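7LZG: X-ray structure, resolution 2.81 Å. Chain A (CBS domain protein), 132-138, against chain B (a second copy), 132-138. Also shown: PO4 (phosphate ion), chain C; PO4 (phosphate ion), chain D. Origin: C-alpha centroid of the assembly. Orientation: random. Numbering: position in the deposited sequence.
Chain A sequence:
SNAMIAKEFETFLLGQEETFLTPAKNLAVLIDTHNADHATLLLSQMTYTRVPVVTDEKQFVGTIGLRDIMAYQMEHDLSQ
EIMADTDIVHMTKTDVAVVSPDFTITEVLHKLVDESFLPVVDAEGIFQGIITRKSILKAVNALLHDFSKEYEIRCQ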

ATOM      1  N   THR A 132       8.579  -3.570  -4.496  1.00 32.01           N
ATOM      2  CA  THR A 132       7.612  -2.951  -3.603  1.00 30.70           C
ATOM      3  C   THR A 132       7.881  -1.460  -3.449  1.00 28.08           C
ATOM      4  O   THR A 132       9.008  -0.989  -3.623  1.00 26.08           O
ATOM      5  CB  THR A 132       7.641  -3.621  -2.228  1.00 27.60           C
ATOM      6  OG1 THR A 132       8.909  -3.379  -1.605  1.00 26.93           O
ATOM      7  CG2 THR A 132       7.433  -5.120  -2.366  1.00 27.64           C
ATOM      8  N   ARG A 133       6.819  -0.715  -3.122  1.00 26.47           N
ATOM      9  CA  ARG A 133       6.985   0.688  -2.761  1.00 21.35           C
ATOM     10  C   ARG A 133       7.889   0.843  -1.548  1.00 24.27           C
ATOM     11  O   ARG A 133       8.595   1.850  -1.423  1.00 23.67           O
ATOM     12  CB  ARG A 133       5.625   1.331  -2.482  1.00 20.08           C
ATOM     13  CG  ARG A 133       4.851   1.745  -3.719  1.00 23.72           C
ATOM     14  CD  ARG A 133       3.931   2.920  -3.414  1.00 26.61           C
ATOM     15  NE  ARG A 133       2.757   2.536  -2.641  1.00 31.94           N
ATOM     16  CZ  ARG A 133       1.530   2.465  -3.138  1.00 32.79           C
ATOM     17  NH1 ARG A 133       1.278   2.765  -4.402  1.00 31.65           N
ATOM     18  NH2 ARG A 133       0.531   2.085  -2.347  1.00 40.44           N
ATOM     19  N   LYS A 134       7.878  -0.141  -0.646  1.00 30.28           N
ATOM     20  CA  LYS A 134       8.732  -0.087   0.536  1.00 30.92           C
ATOM     21  C   LYS A 134      10.207  -0.105   0.153  1.00 35.25           C
ATOM     22  O   LYS A 134      11.028   0.569   0.785  1.00 32.92           O
ATOM     23  CB  LYS A 134       8.394  -1.257   1.460  1.00 32.05           C
ATOM     24  CG  LYS A 134       9.165  -1.296   2.769  1.00 36.06           C
ATOM     25  CD  LYS A 134       8.721  -2.493   3.597  1.00 50.09           C
ATOM     26  CE  LYS A 134       9.462  -2.582   4.919  1.00 46.02           C
ATOM     27  NZ  LYS A 134       9.005  -3.757   5.712  1.00 47.77           N
ATOM     28  N   SER A 135      10.560  -0.866  -0.887  1.00 32.48           N
ATOM     29  CA  SER A 135      11.956  -0.943  -1.308  1.00 25.90           C
ATOM     30  C   SER A 135      12.439   0.386  -1.873  1.00 27.77           C
ATOM     31  O   SER A 135      13.562   0.817  -1.585  1.00 33.32           O
ATOM     32  CB  SER A 135      12.132  -2.060  -2.337  1.00 37.39           C
ATOM     33  OG  SER A 135      11.746  -3.316  -1.803  1.00 45.71           O
ATOM     34  N   ILE A 136      11.610   1.049  -2.682  1.00 30.96           N
ATOM     35  CA  ILE A 136      11.996   2.343  -3.235  1.00 31.74           C
ATOM     36  C   ILE A 136      12.111   3.383  -2.129  1.00 29.93           C
ATOM     37  O   ILE A 136      13.033   4.208  -2.124  1.00 32.30           O
ATOM     38  CB  ILE A 136      11.000   2.780  -4.329  1.00 27.71           C
ATOM     39  CG1 ILE A 136      11.486   2.339  -5.712  1.00 32.35           C
ATOM     40  CG2 ILE A 136      10.795   4.288  -4.310  1.00 23.24           C
ATOM     41  CD1 ILE A 136      11.578   0.843  -5.892  1.00 37.20           C
ATOM     42  N   LEU A 137      11.188   3.353  -1.164  1.00 29.49           N
ATOM     43  CA  LEU A 137      11.226   4.322  -0.076  1.00 32.16           C
ATOM     44  C   LEU A 137      12.410   4.096   0.854  1.00 31.83           C
ATOM     45  O   LEU A 137      12.841   5.039   1.526  1.00 29.87           O
ATOM     46  CB  LEU A 137       9.912   4.280   0.706  1.00 31.28           C
ATOM     47  CG  LEU A 137       9.529   5.570   1.431  1.00 33.44           C
ATOM     48  CD1 LEU A 137       8.042   5.843   1.272  1.00 26.20           C
ATOM     49  CD2 LEU A 137       9.906   5.498   2.902  1.00 38.76           C
ATOM     50  N   LYS A 138      12.945   2.872   0.906  1.00 32.86           N
ATOM     51  CA  LYS A 138      14.184   2.640   1.642  1.00 31.91           C
ATOM     52  C   LYS A 138      15.356   3.355   0.980  1.00 32.22           C
ATOM     53  O   LYS A 138      16.236   3.885   1.668  1.00 37.35           O
ATOM     54  CB  LYS A 138      14.463   1.139   1.753  1.00 32.42           C
ATOM     55  CG  LYS A 138      13.676   0.426   2.848  1.00 36.31           C
ATOM     56  CD  LYS A 138      14.026  -1.060   2.929  1.00 43.72           C
ATOM     57  CE  LYS A 138      12.900  -1.934   2.385  1.00 41.99           C
ATOM     58  NZ  LYS A 138      13.325  -3.348   2.163  1.00 48.57           N
TER
HETATM   59  P   PO4 C 201      -2.607   2.013  -4.205  1.00119.06           P
HETATM   60  O1  PO4 C 201      -2.897   2.159  -2.729  1.00 99.81           O
HETATM   61  O2  PO4 C 201      -3.458   2.983  -4.987  1.00112.79           O
HETATM   62  O3  PO4 C 201      -1.150   2.311  -4.464  1.00 88.27           O
HETATM   63  O4  PO4 C 201      -2.913   0.601  -4.647  1.00 87.84           O
HETATM   64  P   PO4 D 202       4.807  -3.386   5.243  1.00 80.26           P
HETATM   65  O1  PO4 D 202       3.708  -2.371   5.033  1.00 63.72           O
HETATM   66  O2  PO4 D 202       4.275  -4.537   6.062  1.00 90.01           O
HETATM   67  O3  PO4 D 202       5.961  -2.741   5.974  1.00 56.19           O
HETATM   68  O4  PO4 D 202       5.282  -3.896   3.903  1.00 75.25           O
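Chain B, residues 132-138: TRKSILK

Two phosphate ions, probably carried over from the crystallisation liquor, are each held by an arginine from one helix and a lysine from the other, so that the two copies of this CBS domain protein are joined through anions even though no direct hydrogen bond crosses between the stretches. R133(A) grips the chain C phosphate mainly through one oxygen, with NH1 to O3 at a very short 2.5 Å and NH2 to O3 at 2.7 Å, and NH2 adds a weak bond to O1 at 3.5 Å, while K134(B) reaches the same ion from NZ to O2 at 3.1 Å. The arrangement recurs at the chain D phosphate, where R133(B) NH2 and K134(A) NZ both donate to O3, each at 3.2 Å. The principle is a general one: an anion can let like charges gather at an interface by serving them as a common counter-ion.

Chain B lies on chain A as one helix crossing another. In each copy residues 133-138 are helical, with T132(A) and T132(B) at the N-cap positions, and the helix continues later in the chain. Ordinary i to i+4 bonds hold the chain B turn: I136(B) N to T132(B) O and L137(B) N to R133(B) O are both 3.0 Å, and K138(B) N to K134(B) O is 3.1 Å. The N-to-C directions of the two helices diverge by 54°, neither parallel nor antiparallel, and the axes approach to 10.5 Å. The backbones come nearest where R133(A) meets R133(B), their CA atoms lying 6.8 Å apart.

From that point each arginine extends over the neighbouring helix. The guanidinium of R133(A) lays one face on K134(B), with CZ 3.6 Å from CB, and presents its edge to the phosphate; R133(B) does likewise, its NH1 3.8 Å from K134(A) CB. Packing against an aliphatic carbon thus leaves the N-H groups in the guanidinium plane free to point at the anion. A water adds a further link, accepting from K134(B) N at 3.3 Å and, weakly, from R133(A) NH2 at 3.1 Å.

Leucines fill the space beside the arginine stems. L137(B) CD1 sits 3.5 Å from R133(A) CD, and L137(A) CD1 sits 3.7 Å from R133(B) CG. L137(B) also meets I136(A), CD2 to CG2 at 3.7 Å, whereas the reciprocal pair, L137(A) CD1 and I136(B) CG2, is looser at 4.3 Å. Together the two stretches bury 447 Å², both sides summed.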

ATOM      1  N   THR B 132       1.141   8.906   3.041  1.00 29.39           N
ATOM      2  CA  THR B 132       1.301   7.524   2.621  1.00 31.94           C
ATOM      3  C   THR B 132       2.529   7.380   1.732  1.00 27.71           C
ATOM      4  O   THR B 132       3.044   8.358   1.183  1.00 32.53           O
ATOM      5  CB  THR B 132       0.058   7.022   1.872  1.00 27.62           C
ATOM      6  OG1 THR B 132      -0.157   7.822   0.704  1.00 31.68           O
ATOM      7  CG2 THR B 132      -1.166   7.106   2.766  1.00 30.65           C
ATOM      8  N   ARG B 133       3.002   6.137   1.602  1.00 23.53           N
ATOM      9  CA  ARG B 133       4.076   5.859   0.653  1.00 24.29           C
ATOM     10  C   ARG B 133       3.650   6.216  -0.764  1.00 27.20           C
ATOM     11  O   ARG B 133       4.448   6.740  -1.550  1.00 28.51           O
ATOM     12  CB  ARG B 133       4.482   4.387   0.722  1.00 27.25           C
ATOM     13  CG  ARG B 133       4.954   3.903   2.079  1.00 26.53           C
ATOM     14  CD  ARG B 133       5.772   2.631   1.912  1.00 29.98           C
ATOM     15  NE  ARG B 133       6.069   1.967   3.176  1.00 33.85           N
ATOM     16  CZ  ARG B 133       5.689   0.734   3.481  1.00 38.56           C
ATOM     17  NH1 ARG B 133       4.989  -0.003   2.634  1.00 41.49           N
ATOM     18  NH2 ARG B 133       6.029   0.224   4.660  1.00 41.84           N
ATOM     19  N   LYS B 134       2.392   5.928  -1.106  1.00 24.97           N
ATOM     20  CA  LYS B 134       1.862   6.313  -2.409  1.00 22.65           C
ATOM     21  C   LYS B 134       1.939   7.819  -2.611  1.00 22.95           C
ATOM     22  O   LYS B 134       2.286   8.292  -3.699  1.00 24.33           O
ATOM     23  CB  LYS B 134       0.419   5.823  -2.539  1.00 31.97           C
ATOM     24  CG  LYS B 134      -0.313   6.304  -3.778  1.00 39.37           C
ATOM     25  CD  LYS B 134      -1.811   6.082  -3.635  1.00 43.86           C
ATOM     26  CE  LYS B 134      -2.566   6.534  -4.874  1.00 61.05           C
ATOM     27  NZ  LYS B 134      -2.256   5.685  -6.057  1.00 72.17           N
ATOM     28  N   SER B 135       1.629   8.589  -1.567  1.00 20.50           N
ATOM     29  CA  SER B 135       1.608  10.042  -1.701  1.00 24.78           C
ATOM     30  C   SER B 135       3.015  10.611  -1.830  1.00 25.16           C
ATOM     31  O   SER B 135       3.228  11.600  -2.543  1.00 26.62           O
ATOM     32  CB  SER B 135       0.878  10.661  -0.511  1.00 28.54           C
ATOM     33  OG  SER B 135       1.478  10.284   0.714  1.00 25.81           O
ATOM     34  N   ILE B 136       3.988  10.006  -1.150  1.00 24.62           N
ATOM     35  CA  ILE B 136       5.366  10.468  -1.266  1.00 22.77           C
ATOM     36  C   ILE B 136       5.930  10.121  -2.637  1.00 23.58           C
ATOM     37  O   ILE B 136       6.667  10.913  -3.239  1.00 25.27           O
ATOM     38  CB  ILE B 136       6.223   9.888  -0.125  1.00 22.94           C
ATOM     39  CG1 ILE B 136       6.116  10.782   1.111  1.00 21.61           C
ATOM     40  CG2 ILE B 136       7.675   9.720  -0.553  1.00 22.88           C
ATOM     41  CD1 ILE B 136       7.157  10.506   2.165  1.00 28.59           C
ATOM     42  N   LEU B 137       5.586   8.942  -3.159  1.00 23.91           N
ATOM     43  CA  LEU B 137       6.010   8.595  -4.512  1.00 24.30           C
ATOM     44  C   LEU B 137       5.450   9.569  -5.536  1.00 27.14           C
ATOM     45  O   LEU B 137       6.105   9.848  -6.546  1.00 29.59           O
ATOM     46  CB  LEU B 137       5.592   7.167  -4.851  1.00 23.76           C
ATOM     47  CG  LEU B 137       6.646   6.111  -4.522  1.00 21.57           C
ATOM     48  CD1 LEU B 137       6.284   4.801  -5.168  1.00 30.52           C
ATOM     49  CD2 LEU B 137       8.014   6.568  -4.989  1.00 30.60           C
ATOM     50  N   LYS B 138       4.248  10.100  -5.296  1.00 27.50           N
ATOM     51  CA  LYS B 138       3.730  11.151  -6.165  1.00 28.23           C
ATOM     52  C   LYS B 138       4.604  12.395  -6.093  1.00 27.68           C
ATOM     53  O   LYS B 138       4.788  13.093  -7.097  1.00 31.67           O
ATOM     54  CB  LYS B 138       2.287  11.489  -5.791  1.00 30.66           C
ATOM     55  CG  LYS B 138       1.250  10.530  -6.349  1.00 42.23           C
ATOM     56  CD  LYS B 138      -0.152  11.109  -6.230  1.00 55.89           C
ATOM     57  CE  LYS B 138      -1.184  10.208  -6.890  1.00 76.89           C
ATOM     58  NZ  LYS B 138      -2.546  10.807  -6.856  1.00 81.93           N
TER
HETATM   59  O   HOH W   1       0.817   3.447   0.385  1.00 21.13           O